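Local coordinates for restriction endonuclease EcoP15I, modification subunit (Escherichia coli, PDB 4ZCF), which methylates the N6 of one adenine in the asymmetric site 5'-CAGCAG-3' as a homodimer, and joins the Res subunit to restrict DNA, at a contact of chain A with DNA and the interface of chains B and A. Sequence-based numbering; all coordinates share one arbitrary frame. Chains: chain A/B, Restriction endonuclease EcoP15I, modification subunit.

Contact 1 and contact 2 are about 17 Å apart, measured between the centres of their C-alpha atoms, and share one stretch of chain A. A:Thr230 and A:Asn232 of contact 1 lie in the loop after strand 220-227; A:Ser235 and A:Asn236, a few residues on, lead into the short strand 237-238 of contact 2. The rest of contact 1, A:Asp395 and A:Arg397, comes from a separate segment between strand 391-393 and helix 398-406. The shared stretch thus meets the DNA minor groove and the second Mod subunit. Contact 2 probably helps to fix the loop that enters the groove, linking dimer formation to DNA binding.

Contact 1: a contact of chain A with DNA. Residues chain A 230, 232, 395, 397. With nucleotides of chain D; nucleotides of chain C.
The thymine carbonyl oxygen O2 of DT17 of chain C is gripped end-on by both terminal nitrogens of A:Arg397, NH1 at 2.9 Å and NH2 at 3.1 Å. O2 lies almost exactly in the guanidinium plane, so the group enters the minor groove in line with this acceptor; its third torsion bends the chain (chi3 87°) to bring the tip round. NH2 also makes a weak bond to the sugar oxygen O4' of DT17. One face of the guanidinium is capped over its centre by O4' of DG18 of chain C, and NH1 lies over the six-membered ring of DG18, 3.6 Å from the ring centroid, a cation-pi contact. Toward the rim of the opposite face is N3 of DG6 of chain D, while water 1 joins NH1 to the deoxyribose O4' of DG6. In A:Asp395, CG anti to the backbone N (chi1 -154°) carries the carboxylate to the guanidinium edge; OD1 forms a weak salt bridge with NE of A:Arg397 at 3.3 Å, receives a weak bond from its backbone N, and would help to orient the arginine. An alanine in place of A:Arg397 would probably leave O2 of DT17 without its paired donors and A:Asp395 without its charged mate. Further along chain C, the amide ND2 of A:Asn232 gives one bond to N3 of DG15 at 3.1 Å, in the amide plane and fairly straight (166° at H), and another to the sugar O4' of DC16 at 2.8 Å, tilted from that plane. Between these two anchors, OG1 of A:Thr230 packs against the sugar C5' of DT17 at 3.4 Å, in van der Waals contact, and its methyl CG2 faces O2 of DC16, 4.0 Å away. The site is a minor-groove contact that spans successive base pairs; minor-groove acceptors such as O2 and N3 distinguish bases poorly, so these bonds probably position the duplex as well as contribute to recognition.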
# COMPACT_ATOMS: atom_id res chain seq x y z
N THR A 230 24.47 -2.93 4.13
CA THR A 230 24.37 -2.53 2.73
C THR A 230 23.54 -3.61 2.07
O THR A 230 23.76 -4.79 2.34
CB THR A 230 25.77 -2.48 2.07
OG1 THR A 230 26.63 -1.67 2.87
CG2 THR A 230 25.75 -1.93 0.62
N ASN A 232 22.17 -4.56 -1.82
CA ASN A 232 22.25 -4.29 -3.25
C ASN A 232 21.31 -5.11 -4.13
O ASN A 232 21.45 -5.10 -5.36
CB ASN A 232 23.70 -4.33 -3.72
CG ASN A 232 24.48 -3.07 -3.46
OD1 ASN A 232 24.01 -1.96 -3.72
ND2 ASN A 232 25.69 -3.20 -2.95
N ASP A 395 28.35 -0.81 11.11
CA ASP A 395 28.20 -2.06 10.36
C ASP A 395 28.19 -3.29 11.33
O ASP A 395 29.19 -3.62 11.97
CB ASP A 395 29.32 -2.16 9.29
CG ASP A 395 28.96 -3.03 8.10
OD1 ASP A 395 28.61 -4.19 8.30
OD2 ASP A 395 29.04 -2.54 6.96
N ARG A 397 28.34 -6.35 10.83
CA ARG A 397 29.09 -7.49 10.34
C ARG A 397 30.15 -7.94 11.34
O ARG A 397 30.43 -9.13 11.42
CB ARG A 397 29.69 -7.21 8.96
CG ARG A 397 30.99 -6.39 8.93
CD ARG A 397 31.63 -6.49 7.57
NE ARG A 397 31.10 -5.48 6.65
CZ ARG A 397 31.49 -5.32 5.39
NH1 ARG A 397 32.39 -6.13 4.86
NH2 ARG A 397 30.93 -4.39 4.63
P DG D 6 30.80 -14.63 6.03
OP1 DG D 6 30.63 -15.28 7.36
OP2 DG D 6 30.15 -15.24 4.85
O5' DG D 6 30.41 -13.07 6.11
C5' DG D 6 30.73 -12.19 7.23
C4' DG D 6 30.11 -10.81 7.07
O4' DG D 6 30.74 -10.22 5.91
C3' DG D 6 28.62 -10.79 6.71
O3' DG D 6 27.79 -10.78 7.85
C2' DG D 6 28.44 -9.53 5.87
C1' DG D 6 29.80 -9.42 5.21
N9 DG D 6 29.85 -9.72 3.79
C8 DG D 6 30.08 -10.93 3.18
N7 DG D 6 30.13 -10.86 1.87
C5 DG D 6 29.90 -9.50 1.59
C6 DG D 6 29.86 -8.75 0.37
O6 DG D 6 29.96 -9.15 -0.80
N1 DG D 6 29.62 -7.39 0.57
C2 DG D 6 29.38 -6.80 1.79
N2 DG D 6 29.08 -5.47 1.80
N3 DG D 6 29.44 -7.48 2.94
C4 DG D 6 29.70 -8.80 2.78
P DG C 15 23.65 -5.90 -9.31
OP1 DG C 15 22.57 -4.95 -9.65
OP2 DG C 15 24.13 -6.89 -10.31
O5' DG C 15 24.96 -5.17 -8.71
C5' DG C 15 24.83 -3.96 -7.95
C4' DG C 15 25.91 -3.76 -6.90
O4' DG C 15 25.81 -4.78 -5.86
C3' DG C 15 27.38 -3.74 -7.36
O3' DG C 15 28.11 -2.78 -6.59
C2' DG C 15 27.86 -5.13 -6.98
C1' DG C 15 27.11 -5.27 -5.65
N9 DG C 15 27.10 -6.61 -5.11
C8 DG C 15 27.31 -7.77 -5.83
N7 DG C 15 27.19 -8.83 -5.09
C5 DG C 15 26.99 -8.34 -3.79
C6 DG C 15 26.78 -9.04 -2.57
O6 DG C 15 26.90 -10.28 -2.41
N1 DG C 15 26.52 -8.19 -1.48
C2 DG C 15 26.43 -6.81 -1.59
N2 DG C 15 26.19 -6.12 -0.46
N3 DG C 15 26.57 -6.15 -2.73
C4 DG C 15 26.88 -6.97 -3.79
P DC C 16 28.80 -1.51 -7.25
OP1 DC C 16 27.80 -0.93 -8.18
OP2 DC C 16 30.14 -1.90 -7.74
O5' DC C 16 28.98 -0.51 -6.00
C5' DC C 16 27.92 -0.10 -5.13
C4' DC C 16 28.16 -0.42 -3.65
O4' DC C 16 28.10 -1.84 -3.41
C3' DC C 16 29.42 0.08 -2.95
O3' DC C 16 28.98 0.67 -1.70
C2' DC C 16 30.25 -1.20 -2.74
C1' DC C 16 29.13 -2.21 -2.50
N1 DC C 16 29.48 -3.65 -2.64
C2 DC C 16 29.35 -4.49 -1.52
O2 DC C 16 28.96 -4.02 -0.43
N3 DC C 16 29.69 -5.82 -1.67
C4 DC C 16 30.17 -6.28 -2.84
N4 DC C 16 30.49 -7.57 -2.92
C5 DC C 16 30.32 -5.45 -4.00
C6 DC C 16 29.95 -4.16 -3.85
P DT C 17 29.87 1.29 -0.53
OP1 DT C 17 29.00 2.14 0.32
OP2 DT C 17 31.18 1.80 -1.03
O5' DT C 17 30.22 -0.03 0.33
C5' DT C 17 29.51 -0.56 1.47
C4' DT C 17 30.50 -1.13 2.47
O4' DT C 17 30.93 -2.46 2.13
C3' DT C 17 31.81 -0.39 2.75
O3' DT C 17 32.16 -0.71 4.08
C2' DT C 17 32.82 -1.03 1.79
C1' DT C 17 32.31 -2.47 1.81
N1 DT C 17 32.58 -3.38 0.64
C2 DT C 17 32.69 -4.72 0.96
O2 DT C 17 32.52 -5.14 2.11
N3 DT C 17 33.04 -5.53 -0.10
C4 DT C 17 33.24 -5.15 -1.42
O4 DT C 17 33.45 -6.01 -2.29
C5 DT C 17 33.16 -3.74 -1.66
C7 DT C 17 33.33 -3.24 -3.06
C6 DT C 17 32.87 -2.92 -0.64
P DG C 18 32.50 0.34 5.22
OP1 DG C 18 31.24 0.95 5.69
OP2 DG C 18 33.70 1.09 4.80
O5' DG C 18 33.02 -0.63 6.38
C5' DG C 18 32.19 -1.38 7.26
C4' DG C 18 33.04 -2.42 7.94
O4' DG C 18 33.51 -3.41 6.97
C3' DG C 18 34.29 -1.88 8.60
O3' DG C 18 34.34 -2.45 9.92
C2' DG C 18 35.45 -2.27 7.66
C1' DG C 18 34.93 -3.52 6.94
N9 DG C 18 35.25 -3.65 5.52
C8 DG C 18 35.18 -2.66 4.58
N7 DG C 18 35.44 -3.04 3.35
C5 DG C 18 35.67 -4.39 3.49
C6 DG C 18 36.01 -5.34 2.49
O6 DG C 18 36.18 -5.15 1.26
N1 DG C 18 36.17 -6.62 3.04
C2 DG C 18 36.04 -6.93 4.37
N2 DG C 18 36.23 -8.21 4.70
N3 DG C 18 35.71 -6.05 5.31
C4 DG C 18 35.55 -4.79 4.80
O HOH W 1 33.24 -9.15 5.42

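Contact 2: the interface of chains B and A. Residues chain B 221, 255, 257-258, 388; chain A 235-238.
B:Leu388 and A:Ile237 form a parallel beta bridge, with the backbone N of A:Ala238 donating to O of B:Leu388 at 2.8 Å, and nearby the N of B:Trp258 bonds to O of A:Ser235 at 2.9 Å. Between these backbone links A:Asn236 reaches into chain B. Its CG is anti to its own carbonyl carbon (chi1 -67°), which carries the amide across one face of the indole of B:Trp258 and on toward B:Ile255. ND2 sits 3.4 Å from the indole plane, offset toward the rim, and the amide is turned 68° from the ring, so it does not stack flat. The same nitrogen gives a nearly straight bond to the backbone O of B:Ile255 (2.8 Å, 177° at H); this acceptor lies in the amide plane and should hold the amide from turning. The six-membered part of the indole continues over the backbone of A:Asn236, where CE3 of B:Trp258 comes 3.5 Å from O of A:Asn236. From another direction, CG1 of B:Val221 approaches at about a right angle to the side chains of A:Asn236 and A:Ile237, touching CB of the former and, at 3.7 Å, CD1 of the latter. A:Ile237 and B:Leu388 lie alongside each other and point the same way, with CG1 of the isoleucine against CD2 of the leucine. Waters add to the polar contacts: water 2 joins O of A:Asn236 to O of B:Trp258 and N of B:Leu388, while water 3 links OG of A:Ser235 and N of A:Ile237 to O of B:Val221. In the fold, the short strand 237-238 of chain A and the loop before it reach into chain B, beside its strands 220-227 and 388-389 and the loop bearing B:Trp258; the patch is part of the homodimer interface, whose two halves are not exactly equivalent.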
# COMPACT_ATOMS: atom_id res chain seq x y z
N VAL B 221 5.70 -0.07 0.73
CA VAL B 221 6.93 -0.14 -0.07
C VAL B 221 8.20 -0.16 0.85
O VAL B 221 9.13 -0.97 0.66
CB VAL B 221 6.94 0.97 -1.16
CG1 VAL B 221 8.31 1.16 -1.79
CG2 VAL B 221 5.90 0.68 -2.24
N ILE B 255 6.36 -1.26 -10.41
CA ILE B 255 7.62 -1.61 -11.06
C ILE B 255 8.54 -2.26 -10.02
O ILE B 255 8.65 -1.78 -8.88
CB ILE B 255 8.22 -0.39 -11.82
CG1 ILE B 255 9.28 -0.82 -12.83
CG2 ILE B 255 8.68 0.72 -10.88
CD1 ILE B 255 9.42 0.09 -13.98
N GLU B 257 11.73 -2.63 -9.64
CA GLU B 257 12.99 -1.96 -9.34
C GLU B 257 12.93 -0.45 -9.55
O GLU B 257 12.28 0.03 -10.50
CB GLU B 257 14.00 -2.53 -10.34
CG GLU B 257 15.48 -2.38 -10.02
CD GLU B 257 16.37 -3.01 -11.07
OE1 GLU B 257 15.84 -3.66 -12.01
OE2 GLU B 257 17.61 -2.87 -10.95
N TRP B 258 13.66 0.30 -8.69
CA TRP B 258 13.85 1.75 -8.79
C TRP B 258 15.31 2.01 -8.94
O TRP B 258 16.11 1.68 -8.06
CB TRP B 258 13.28 2.52 -7.60
CG TRP B 258 11.78 2.70 -7.61
CD1 TRP B 258 10.91 2.40 -8.62
CD2 TRP B 258 10.97 3.18 -6.53
NE1 TRP B 258 9.62 2.69 -8.24
CE2 TRP B 258 9.64 3.21 -6.97
CE3 TRP B 258 11.26 3.61 -5.22
CZ2 TRP B 258 8.58 3.61 -6.14
CZ3 TRP B 258 10.21 4.04 -4.41
CH2 TRP B 258 8.89 4.02 -4.87
N LEU B 388 17.75 3.48 -4.36
CA LEU B 388 17.27 4.37 -3.32
C LEU B 388 17.64 3.75 -1.96
O LEU B 388 17.00 2.80 -1.54
CB LEU B 388 15.76 4.60 -3.46
CG LEU B 388 15.01 5.39 -2.38
CD1 LEU B 388 15.57 6.82 -2.22
CD2 LEU B 388 13.56 5.43 -2.70
N SER A 235 15.40 -3.66 -5.74
CA SER A 235 14.10 -3.38 -5.14
C SER A 235 13.67 -1.95 -5.45
O SER A 235 14.24 -1.30 -6.34
CB SER A 235 14.16 -3.61 -3.63
OG SER A 235 12.87 -3.96 -3.14
N ASN A 236 12.63 -1.48 -4.74
CA ASN A 236 12.08 -0.13 -4.80
C ASN A 236 12.94 0.69 -3.85
O ASN A 236 13.79 1.43 -4.33
CB ASN A 236 10.60 -0.17 -4.46
CG ASN A 236 9.81 -0.91 -5.53
OD1 ASN A 236 9.20 -1.94 -5.28
ND2 ASN A 236 9.90 -0.46 -6.78
N ILE A 237 12.85 0.41 -2.52
CA ILE A 237 13.73 1.00 -1.50
C ILE A 237 14.77 -0.11 -1.12
O ILE A 237 14.35 -1.25 -0.94
CB ILE A 237 12.92 1.47 -0.26
CG1 ILE A 237 11.93 2.61 -0.65
CG2 ILE A 237 13.84 1.93 0.88
CD1 ILE A 237 10.87 2.86 0.28
N ALA A 238 16.09 0.24 -1.01
CA ALA A 238 17.20 -0.60 -0.51
C ALA A 238 17.26 -0.37 0.99
O ALA A 238 17.80 0.66 1.44
CB ALA A 238 18.53 -0.18 -1.13
O HOH W 2 16.18 1.43 -5.40
O HOH W 3 11.13 -1.91 -1.44